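Local coordinates for protein type II restriction enzyme MunI (Mycoplasma, PDB 1D02) that recognises the double-stranded DNA sequence 5'-CAATTG-3' as a homodimer and cleaves it after the first C, leaving terminal 5'-phosphates, at residues D[30-35]-D[42-47]; D[38-43]-D[196-201]; D[173-178]-D[190-195]. The protein carries 1 engineered substitution. All coordinates share one frame; numbering follows the deposited sequence.

Interaction 1: residues D[30-35]-D[42-47]; sequences VFNAVF and LYEKPK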
loop_
_atom_site.group_PDB
_atom_site.type_symbol
_atom_site.label_atom_id
_atom_site.label_comp_id
_atom_site.label_asym_id
_atom_site.label_seq_id
_atom_site.Cartn_x
_atom_site.Cartn_y
_atom_site.Cartn_z
ATOM N N VAL D 30 -1.778 -26.687 4.550
ATOM C CA VAL D 30 -1.046 -26.628 5.814
ATOM C C VAL D 30 -1.990 -26.149 6.936
ATOM O O VAL D 30 -2.106 -26.796 7.991
ATOM C CB VAL D 30 0.172 -25.663 5.690
ATOM C CG1 VAL D 30 0.671 -25.186 7.064
ATOM C CG2 VAL D 30 1.312 -26.369 4.928
ATOM N N PHE D 31 -2.687 -25.033 6.727
ATOM C CA PHE D 31 -3.565 -24.580 7.797
ATOM C C PHE D 31 -4.791 -25.472 7.960
ATOM O O PHE D 31 -5.263 -25.652 9.086
ATOM C CB PHE D 31 -3.977 -23.111 7.597
ATOM C CG PHE D 31 -2.991 -22.138 8.186
ATOM C CD1 PHE D 31 -2.191 -21.336 7.371
ATOM C CD2 PHE D 31 -2.830 -22.055 9.575
ATOM C CE1 PHE D 31 -1.261 -20.476 7.929
ATOM C CE2 PHE D 31 -1.890 -21.191 10.136
ATOM C CZ PHE D 31 -1.108 -20.401 9.308
ATOM N N ASN D 32 -5.321 -26.017 6.864
ATOM C CA ASN D 32 -6.473 -26.913 6.988
ATOM C C ASN D 32 -6.069 -28.117 7.831
ATOM O O ASN D 32 -6.840 -28.584 8.675
ATOM C CB ASN D 32 -6.951 -27.387 5.609
ATOM C CG ASN D 32 -7.759 -26.337 4.886
ATOM O OD1 ASN D 32 -7.803 -26.298 3.645
ATOM N ND2 ASN D 32 -8.443 -25.500 5.648
ATOM N N ALA D 33 -4.862 -28.625 7.628
ATOM C CA ALA D 33 -4.446 -29.779 8.422
ATOM C C ALA D 33 -4.280 -29.419 9.892
ATOM O O ALA D 33 -4.787 -30.113 10.781
ATOM C CB ALA D 33 -3.124 -30.363 7.884
ATOM N N VAL D 34 -3.564 -28.333 10.147
ATOM C CA VAL D 34 -3.278 -27.932 11.517
ATOM C C VAL D 34 -4.514 -27.463 12.295
ATOM O O VAL D 34 -4.516 -27.409 13.549
ATOM C CB VAL D 34 -2.109 -26.891 11.533
ATOM C CG1 VAL D 34 -2.614 -25.429 11.501
ATOM C CG2 VAL D 34 -1.259 -27.148 12.750
ATOM N N PHE D 35 -5.575 -27.145 11.573
ATOM C CA PHE D 35 -6.809 -26.734 12.238
ATOM C C PHE D 35 -7.795 -27.881 12.443
ATOM O O PHE D 35 -8.869 -27.679 13.033
ATOM C CB PHE D 35 -7.508 -25.612 11.452
ATOM C CG PHE D 35 -6.797 -24.275 11.508
ATOM C CD1 PHE D 35 -7.169 -23.248 10.620
ATOM C CD2 PHE D 35 -5.806 -24.013 12.455
ATOM C CE1 PHE D 35 -6.566 -21.997 10.685
ATOM C CE2 PHE D 35 -5.199 -22.763 12.527
ATOM C CZ PHE D 35 -5.586 -21.748 11.632
ATOM N N LEU D 42 -10.024 -22.190 8.314
ATOM C CA LEU D 42 -9.351 -21.376 7.312
ATOM C C LEU D 42 -10.340 -21.182 6.168
ATOM O O LEU D 42 -10.985 -22.142 5.731
ATOM C CB LEU D 42 -8.120 -22.095 6.746
ATOM C CG LEU D 42 -7.369 -21.316 5.656
ATOM C CD1 LEU D 42 -6.487 -20.224 6.240
ATOM C CD2 LEU D 42 -6.563 -22.310 4.841
ATOM N N TYR D 43 -10.455 -19.952 5.675
ATOM C CA TYR D 43 -11.338 -19.674 4.540
ATOM C C TYR D 43 -10.424 -19.301 3.376
ATOM O O TYR D 43 -9.467 -18.561 3.565
ATOM C CB TYR D 43 -12.245 -18.468 4.815
ATOM C CG TYR D 43 -13.194 -18.632 5.984
ATOM C CD1 TYR D 43 -13.278 -17.655 6.985
ATOM C CD2 TYR D 43 -14.025 -19.745 6.079
ATOM C CE1 TYR D 43 -14.184 -17.786 8.051
ATOM C CE2 TYR D 43 -14.928 -19.884 7.140
ATOM C CZ TYR D 43 -15.001 -18.900 8.114
ATOM O OH TYR D 43 -15.915 -19.030 9.142
ATOM N N GLU D 44 -10.713 -19.840 2.199
ATOM C CA GLU D 44 -9.985 -19.513 0.974
ATOM C C GLU D 44 -10.910 -18.447 0.343
ATOM O O GLU D 44 -12.117 -18.610 0.279
ATOM C CB GLU D 44 -9.841 -20.801 0.128
ATOM C CG GLU D 44 -9.021 -21.867 0.891
ATOM C CD GLU D 44 -9.174 -23.325 0.415
ATOM O OE1 GLU D 44 -9.414 -23.558 -0.793
ATOM O OE2 GLU D 44 -9.019 -24.243 1.268
ATOM N N LYS D 45 -10.378 -17.304 -0.056
ATOM C CA LYS D 45 -11.251 -16.258 -0.620
ATOM C C LYS D 45 -12.565 -15.911 0.171
ATOM O O LYS D 45 -13.685 -15.970 -0.359
ATOM C CB LYS D 45 -11.587 -16.593 -2.093
ATOM C CG LYS D 45 -12.169 -15.444 -2.912
ATOM C CD LYS D 45 -12.379 -15.858 -4.368
ATOM C CE LYS D 45 -12.948 -14.724 -5.211
ATOM N NZ LYS D 45 -13.261 -15.185 -6.592
ATOM N N PRO D 46 -12.432 -15.548 1.456
ATOM C CA PRO D 46 -13.548 -15.165 2.347
ATOM C C PRO D 46 -14.334 -14.024 1.695
ATOM O O PRO D 46 -13.757 -13.219 0.966
ATOM C CB PRO D 46 -12.828 -14.698 3.612
ATOM C CG PRO D 46 -11.465 -14.252 3.079
ATOM C CD PRO D 46 -11.140 -15.344 2.125
ATOM N N LYS D 47 -15.636 -13.940 1.975
ATOM C CA LYS D 47 -16.496 -12.922 1.380
ATOM C C LYS D 47 -16.918 -11.790 2.311
ATOM O O LYS D 47 -17.769 -10.979 1.950
ATOM C CB LYS D 47 -17.743 -13.606 0.806
ATOM C CG LYS D 47 -17.374 -14.681 -0.214
ATOM C CD LYS D 47 -18.567 -15.130 -1.048
ATOM C CE LYS D 47 -19.558 -15.972 -0.282
ATOM N NZ LYS D 47 -20.585 -16.530 -1.242
#
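Helix 27-34 packs against strand 40-44, an outermost strand of the mixed sheet in this chain, and Leu42 on that strand meets Phe31, Asn32 and Phe35 on the helical side. Helix and strand run roughly antiparallel, the axes of 30-34 and 42-44 standing 9.0 Å apart at 151°. Leu42 has more surface buried in this contact than any other residue of it. Its CG lies anti to the backbone N (chi1 179°), and the two methyls branch toward the helix: Leu42 CD2 reaches Phe31 CB at 3.9 Å, with Leu42 CD1 close behind at 4.1 Å from the same carbon. Phe31 thus offers the root of its side chain to the strand, while its ring leads away to Leu189 and Val190 of helix 186-197. This is helix-on-sheet packing in the alpha/beta fold of the PDDEXK nuclease clan, and the sheet side of Leu42 is completed by Phe84 and Ile86 on the adjacent strand. Phe35, one residue after Val34, crosses the leucine side chain at about a right angle. Its ring presents an edge to the backbone, Phe35 CD1 lying 3.8 Å from Leu42 N, and the same CD1 is 4.2 Å from Leu42 CB. At the polar rim the side chains of Asn32 and Glu44 cross, with the amide and carboxylate planes 42° apart. Glu44 reaches that rim through an extended chain and also touches Tyr28, one helical turn before Asn32.

Interaction 2: residues D[38-43]-D[196-201]; sequences TKYVLY and KLKKYL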
loop_
_atom_site.group_PDB
_atom_site.type_symbol
_atom_site.label_atom_id
_atom_site.label_comp_id
_atom_site.label_asym_id
_atom_site.label_seq_id
_atom_site.Cartn_x
_atom_site.Cartn_y
_atom_site.Cartn_z
ATOM N N THR D 38 -10.052 -28.431 15.612
ATOM C CA THR D 38 -9.937 -27.275 16.499
ATOM C C THR D 38 -11.070 -26.286 16.235
ATOM O O THR D 38 -11.928 -26.494 15.364
ATOM C CB THR D 38 -8.605 -26.505 16.292
ATOM O OG1 THR D 38 -8.691 -25.740 15.079
ATOM C CG2 THR D 38 -7.401 -27.483 16.181
ATOM N N LYS D 39 -11.047 -25.194 16.985
ATOM C CA LYS D 39 -12.053 -24.161 16.840
ATOM C C LYS D 39 -11.702 -23.208 15.701
ATOM O O LYS D 39 -12.501 -22.330 15.369
ATOM C CB LYS D 39 -12.186 -23.360 18.150
ATOM C CG LYS D 39 -10.934 -22.603 18.540
ATOM C CD LYS D 39 -11.006 -22.157 20.011
ATOM C CE LYS D 39 -9.734 -21.436 20.429
ATOM N NZ LYS D 39 -9.717 -21.075 21.889
ATOM N N TYR D 40 -10.517 -23.377 15.108
ATOM C CA TYR D 40 -10.125 -22.496 14.014
ATOM C C TYR D 40 -10.504 -23.070 12.664
ATOM O O TYR D 40 -10.487 -24.285 12.470
ATOM C CB TYR D 40 -8.613 -22.225 14.017
ATOM C CG TYR D 40 -8.094 -21.681 15.326
ATOM C CD1 TYR D 40 -7.603 -22.540 16.298
ATOM C CD2 TYR D 40 -8.153 -20.314 15.614
ATOM C CE1 TYR D 40 -7.180 -22.061 17.542
ATOM C CE2 TYR D 40 -7.739 -19.813 16.873
ATOM C CZ TYR D 40 -7.259 -20.703 17.830
ATOM O OH TYR D 40 -6.918 -20.253 19.094
ATOM N N VAL D 41 -10.859 -22.192 11.737
ATOM C CA VAL D 41 -11.178 -22.619 10.390
ATOM C C VAL D 41 -10.485 -21.660 9.436
ATOM O O VAL D 41 -10.339 -20.477 9.725
ATOM C CB VAL D 41 -12.689 -22.595 10.112
ATOM C CG1 VAL D 41 -13.413 -23.505 11.089
ATOM C CG2 VAL D 41 -13.207 -21.183 10.216
ATOM N N LEU D 42 -10.024 -22.190 8.314
ATOM C CA LEU D 42 -9.351 -21.376 7.312
ATOM C C LEU D 42 -10.340 -21.182 6.168
ATOM O O LEU D 42 -10.985 -22.142 5.731
ATOM C CB LEU D 42 -8.120 -22.095 6.746
ATOM C CG LEU D 42 -7.369 -21.316 5.656
ATOM C CD1 LEU D 42 -6.487 -20.224 6.240
ATOM C CD2 LEU D 42 -6.563 -22.310 4.841
ATOM N N TYR D 43 -10.455 -19.952 5.675
ATOM C CA TYR D 43 -11.338 -19.674 4.540
ATOM C C TYR D 43 -10.424 -19.301 3.376
ATOM O O TYR D 43 -9.467 -18.561 3.565
ATOM C CB TYR D 43 -12.245 -18.468 4.815
ATOM C CG TYR D 43 -13.194 -18.632 5.984
ATOM C CD1 TYR D 43 -13.278 -17.655 6.985
ATOM C CD2 TYR D 43 -14.025 -19.745 6.079
ATOM C CE1 TYR D 43 -14.184 -17.786 8.051
ATOM C CE2 TYR D 43 -14.928 -19.884 7.140
ATOM C CZ TYR D 43 -15.001 -18.900 8.114
ATOM O OH TYR D 43 -15.915 -19.030 9.142
ATOM N N LYS D 196 2.603 -15.563 17.390
ATOM C CA LYS D 196 2.441 -14.119 17.284
ATOM C C LYS D 196 1.084 -13.516 16.975
ATOM O O LYS D 196 0.855 -12.342 17.275
ATOM C CB LYS D 196 3.440 -13.612 16.250
ATOM C CG LYS D 196 4.868 -13.997 16.597
ATOM C CD LYS D 196 5.826 -13.749 15.461
ATOM C CE LYS D 196 7.251 -13.929 15.953
ATOM N NZ LYS D 196 8.208 -14.044 14.821
ATOM N N LEU D 197 0.181 -14.299 16.393
ATOM C CA LEU D 197 -1.111 -13.770 15.986
ATOM C C LEU D 197 -2.360 -14.426 16.577
ATOM O O LEU D 197 -3.381 -13.770 16.758
ATOM C CB LEU D 197 -1.198 -13.839 14.454
ATOM C CG LEU D 197 -0.039 -13.183 13.685
ATOM C CD1 LEU D 197 -0.153 -13.544 12.176
ATOM C CD2 LEU D 197 -0.083 -11.678 13.874
ATOM N N LYS D 198 -2.275 -15.719 16.867
ATOM C CA LYS D 198 -3.414 -16.471 17.377
ATOM C C LYS D 198 -4.087 -15.846 18.603
ATOM O O LYS D 198 -5.316 -15.832 18.697
ATOM C CB LYS D 198 -2.989 -17.912 17.695
ATOM C CG LYS D 198 -4.163 -18.888 17.923
ATOM C CD LYS D 198 -3.686 -20.317 18.205
ATOM C CE LYS D 198 -3.316 -20.494 19.677
ATOM N NZ LYS D 198 -2.674 -21.809 19.958
ATOM N N LYS D 199 -3.272 -15.330 19.512
ATOM C CA LYS D 199 -3.784 -14.722 20.733
ATOM C C LYS D 199 -4.701 -13.534 20.454
ATOM O O LYS D 199 -5.518 -13.178 21.296
ATOM C CB LYS D 199 -2.633 -14.271 21.631
ATOM C CG LYS D 199 -1.769 -13.156 21.048
ATOM C CD LYS D 199 -0.557 -12.904 21.964
ATOM C CE LYS D 199 0.348 -11.800 21.412
ATOM N NZ LYS D 199 1.552 -11.555 22.289
ATOM N N TYR D 200 -4.569 -12.921 19.277
ATOM C CA TYR D 200 -5.425 -11.786 18.956
ATOM C C TYR D 200 -6.811 -12.217 18.524
ATOM O O TYR D 200 -7.696 -11.375 18.353
ATOM C CB TYR D 200 -4.753 -10.882 17.912
ATOM C CG TYR D 200 -3.595 -10.138 18.524
ATOM C CD1 TYR D 200 -2.282 -10.465 18.193
ATOM C CD2 TYR D 200 -3.810 -9.156 19.503
ATOM C CE1 TYR D 200 -1.207 -9.848 18.816
ATOM C CE2 TYR D 200 -2.731 -8.523 20.132
ATOM C CZ TYR D 200 -1.440 -8.875 19.785
ATOM O OH TYR D 200 -0.375 -8.271 20.389
ATOM N N LEU D 201 -7.012 -13.526 18.373
ATOM C CA LEU D 201 -8.327 -14.030 18.022
ATOM C C LEU D 201 -9.061 -14.517 19.304
ATOM O O LEU D 201 -10.203 -14.996 19.249
ATOM C CB LEU D 201 -8.220 -15.148 16.986
ATOM C CG LEU D 201 -7.606 -14.702 15.638
ATOM C CD1 LEU D 201 -7.543 -15.884 14.690
ATOM C CD2 LEU D 201 -8.442 -13.586 15.014
HETATM O O HOH W 1 -7.332 -17.594 19.480
#
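A single water bridges the two segments: Tyr40 and the segment 196-201 share no direct hydrogen bond, but the tyrosine hydroxyl donates to water 1 (Tyr40 OH to water O, 2.7 Å), and that water donates to the carbonyl of Lys198 (water O to Lys198 O, 2.8 Å). The water lies at the edge of the tyrosine ring, in its plane. The contact joins the start of edge strand 40-44 to the C-terminal part of helix 186-197 and the 3-10 segment 198-201, so that elements more than 150 residues apart in sequence meet beside the sheet. Tyr40 is buried and its outer end does most of the touching. The aliphatic chain of Lys198 runs across it at about a right angle, with Lys198 CG 3.3 Å from Tyr40 OH and Lys198 CD 3.6 Å from Tyr40 CZ. The lysine leaves its backbone with CG anti to N and then turns about its CG-CD bond (chi3 83°), which carries the chain past the phenol. Its methylenes pack on the tyrosine, while the terminal ammonium NZ hydrogen-bonds to the carbonyl of Gly8. At the base of the strand, Thr38 OG1 accepts from Tyr40 N at 3.0 Å, forming an ST turn that ties down the backbone carrying the ring; Phe35 also meets the ring, their planes at about 35°. Back from the hydroxyl, on the ring carbons, Leu201 makes one looser touch, Tyr40 CE2 to Leu201 CD1 at 4.5 Å.

Interaction 3: residues D[173-178]-D[190-195]; sequences YQDNYF and VQHFNE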
loop_
_atom_site.group_PDB
_atom_site.type_symbol
_atom_site.label_atom_id
_atom_site.label_comp_id
_atom_site.label_asym_id
_atom_site.label_seq_id
_atom_site.Cartn_x
_atom_site.Cartn_y
_atom_site.Cartn_z
ATOM N N TYR D 173 5.475 -3.255 13.487
ATOM C CA TYR D 173 4.432 -4.271 13.289
ATOM C C TYR D 173 5.072 -5.434 12.519
ATOM O O TYR D 173 4.499 -5.936 11.548
ATOM C CB TYR D 173 3.250 -3.722 12.469
ATOM C CG TYR D 173 2.560 -2.557 13.118
ATOM C CD1 TYR D 173 2.852 -1.251 12.741
ATOM C CD2 TYR D 173 1.621 -2.759 14.117
ATOM C CE1 TYR D 173 2.220 -0.175 13.341
ATOM C CE2 TYR D 173 0.978 -1.675 14.735
ATOM C CZ TYR D 173 1.283 -0.393 14.335
ATOM O OH TYR D 173 0.624 0.683 14.900
ATOM N N GLN D 174 6.261 -5.856 12.954
ATOM C CA GLN D 174 6.967 -6.940 12.280
ATOM C C GLN D 174 6.215 -8.251 12.207
ATOM O O GLN D 174 6.416 -9.013 11.266
ATOM C CB GLN D 174 8.321 -7.198 12.948
ATOM C CG GLN D 174 9.312 -6.081 12.751
ATOM C CD GLN D 174 9.653 -5.864 11.287
ATOM O OE1 GLN D 174 10.143 -6.775 10.616
ATOM N NE2 GLN D 174 9.413 -4.657 10.792
ATOM N N ASP D 175 5.321 -8.517 13.159
ATOM C CA ASP D 175 4.617 -9.785 13.147
ATOM C C ASP D 175 3.459 -9.852 12.158
ATOM O O ASP D 175 2.847 -10.912 12.001
ATOM C CB ASP D 175 4.100 -10.134 14.552
ATOM C CG ASP D 175 5.226 -10.304 15.571
ATOM O OD1 ASP D 175 6.395 -10.505 15.174
ATOM O OD2 ASP D 175 4.931 -10.251 16.787
ATOM N N ASN D 176 3.150 -8.726 11.507
ATOM C CA ASN D 176 2.064 -8.692 10.540
ATOM C C ASN D 176 2.432 -9.169 9.128
ATOM O O ASN D 176 1.623 -9.092 8.212
ATOM C CB ASN D 176 1.410 -7.311 10.542
ATOM C CG ASN D 176 0.505 -7.134 11.756
ATOM O OD1 ASN D 176 0.802 -6.351 12.657
ATOM N ND2 ASN D 176 -0.571 -7.909 11.802
ATOM N N TYR D 177 3.664 -9.652 8.957
ATOM C CA TYR D 177 4.016 -10.290 7.687
ATOM C C TYR D 177 4.868 -11.502 8.024
ATOM O O TYR D 177 5.398 -11.601 9.140
ATOM C CB TYR D 177 4.794 -9.358 6.747
ATOM C CG TYR D 177 6.218 -9.099 7.168
ATOM C CD1 TYR D 177 7.256 -9.925 6.736
ATOM C CD2 TYR D 177 6.516 -8.037 8.003
ATOM C CE1 TYR D 177 8.566 -9.690 7.131
ATOM C CE2 TYR D 177 7.813 -7.779 8.404
ATOM C CZ TYR D 177 8.836 -8.607 7.965
ATOM O OH TYR D 177 10.114 -8.323 8.367
ATOM N N PHE D 178 4.964 -12.447 7.094
ATOM C CA PHE D 178 5.830 -13.613 7.302
ATOM C C PHE D 178 6.439 -13.980 5.962
ATOM O O PHE D 178 5.737 -13.990 4.943
ATOM C CB PHE D 178 5.048 -14.816 7.849
ATOM C CG PHE D 178 5.869 -16.073 7.939
ATOM C CD1 PHE D 178 6.825 -16.242 8.952
ATOM C CD2 PHE D 178 5.689 -17.096 7.012
ATOM C CE1 PHE D 178 7.586 -17.423 9.034
ATOM C CE2 PHE D 178 6.444 -18.275 7.087
ATOM C CZ PHE D 178 7.385 -18.437 8.094
ATOM N N VAL D 190 3.018 -21.985 10.348
ATOM C CA VAL D 190 2.029 -22.090 11.422
ATOM C C VAL D 190 2.595 -21.568 12.748
ATOM O O VAL D 190 1.876 -20.910 13.520
ATOM C CB VAL D 190 1.501 -23.565 11.587
ATOM C CG1 VAL D 190 0.450 -23.618 12.701
ATOM C CG2 VAL D 190 0.845 -24.051 10.277
ATOM N N GLN D 191 3.879 -21.810 13.012
ATOM C CA GLN D 191 4.473 -21.329 14.261
ATOM C C GLN D 191 4.387 -19.808 14.333
ATOM O O GLN D 191 4.172 -19.252 15.409
ATOM C CB GLN D 191 5.930 -21.781 14.404
ATOM C CG GLN D 191 6.059 -23.287 14.642
ATOM C CD GLN D 191 7.501 -23.754 14.712
ATOM O OE1 GLN D 191 8.333 -23.270 13.917
ATOM N NE2 GLN D 191 7.800 -24.638 15.553
ATOM N N HIS D 192 4.527 -19.120 13.199
ATOM C CA HIS D 192 4.430 -17.659 13.236
ATOM C C HIS D 192 3.032 -17.265 13.711
ATOM O O HIS D 192 2.881 -16.437 14.611
ATOM C CB HIS D 192 4.697 -17.052 11.855
ATOM C CG HIS D 192 4.751 -15.555 11.861
ATOM N ND1 HIS D 192 3.621 -14.765 11.831
ATOM C CD2 HIS D 192 5.803 -14.705 11.966
ATOM C CE1 HIS D 192 3.975 -13.494 11.925
ATOM N NE2 HIS D 192 5.292 -13.433 12.012
ATOM N N PHE D 193 2.009 -17.840 13.089
ATOM C CA PHE D 193 0.629 -17.557 13.481
ATOM C C PHE D 193 0.410 -17.943 14.958
ATOM O O PHE D 193 -0.086 -17.157 15.757
ATOM C CB PHE D 193 -0.336 -18.389 12.627
ATOM C CG PHE D 193 -1.751 -18.396 13.145
ATOM C CD1 PHE D 193 -2.575 -17.288 12.985
ATOM C CD2 PHE D 193 -2.250 -19.524 13.810
ATOM C CE1 PHE D 193 -3.890 -17.297 13.479
ATOM C CE2 PHE D 193 -3.553 -19.548 14.306
ATOM C CZ PHE D 193 -4.379 -18.428 14.139
ATOM N N ASN D 194 0.812 -19.157 15.309
ATOM C CA ASN D 194 0.613 -19.670 16.664
ATOM C C ASN D 194 1.213 -18.805 17.769
ATOM O O ASN D 194 0.558 -18.512 18.781
ATOM C CB ASN D 194 1.205 -21.080 16.750
ATOM C CG ASN D 194 0.818 -21.798 18.004
ATOM O OD1 ASN D 194 1.685 -22.289 18.744
ATOM N ND2 ASN D 194 -0.479 -21.875 18.270
ATOM N N GLU D 195 2.450 -18.388 17.563
ATOM C CA GLU D 195 3.189 -17.610 18.549
ATOM C C GLU D 195 2.927 -16.117 18.553
ATOM O O GLU D 195 2.977 -15.476 19.602
ATOM C CB GLU D 195 4.692 -17.844 18.349
ATOM C CG GLU D 195 5.165 -19.260 18.704
ATOM C CD GLU D 195 6.530 -19.624 18.093
ATOM O OE1 GLU D 195 7.302 -18.718 17.699
ATOM O OE2 GLU D 195 6.829 -20.841 18.009
#
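His192 and Phe178 form the dense half of this contact, where helix 186-197 lies against strand 177-180. The CB of Phe178 sits over one face of the imidazole, 4.1 Å from its centroid and 9° off the ring normal, a CH-pi contact. The phenyl ring is tilted against the imidazole: the two ring planes stand at 49° with centroids 5.2 Å apart, an oblique aromatic pair. Phe178 CD1 closes on His192 CG at 3.6 Å, and the same CD1 lies 3.7 Å from His192 CB, so one ortho carbon works along the root of the histidine as well as its ring. The two side chains run alongside each other in opposite senses, and His192, with CG anti to its backbone N (chi1 -174°), extends its imidazole under Phe178 CB. Trp149, on strand 148-153, meets the imidazole with the two ring planes nearly parallel, and it also touches Phe178.

The other half, toward the 3-10 turn at 174-176, is looser. Asp175 is partly exposed there and lies at the rim, beside the outer end of the imidazole, and its carboxylate makes a long, weak ion pair with Lys196. On the far side of the turn from the histidine, Tyr177 starts away from the helix at CB, and its hydroxyl donates to Gln174, Tyr177 OH to Gln174 OE1 being 2.7 Å. The whole is a C-terminal helix packed by an aromatic cluster onto one of the two outermost strands of this chain's mixed sheet, an arrangement of the alpha/beta fold that this PDDEXK-clan nuclease adopts.

Interactions 1 and 2 share strand 40-44, while interactions 2 and 3 share helix 186-197; interaction 3 reaches the outermost strand at the other end of the sheet. Val190 of interaction 3 packs on Val30 and Val34 of interaction 1, so helices 27-34 and 186-197 also meet directly. Chemistry changes with place: interaction 1 is mainly aliphatic against aromatic with a polar, exposed rim, interaction 2 is buried yet bridged by water, and interaction 3 is aromatic inside and polar toward its 3-10 turn. The probable hydrogen bond from Lys198 N to Phe193 O (2.8 Å) ties the helical segment of interaction 3 to segment 196-201 of interaction 2.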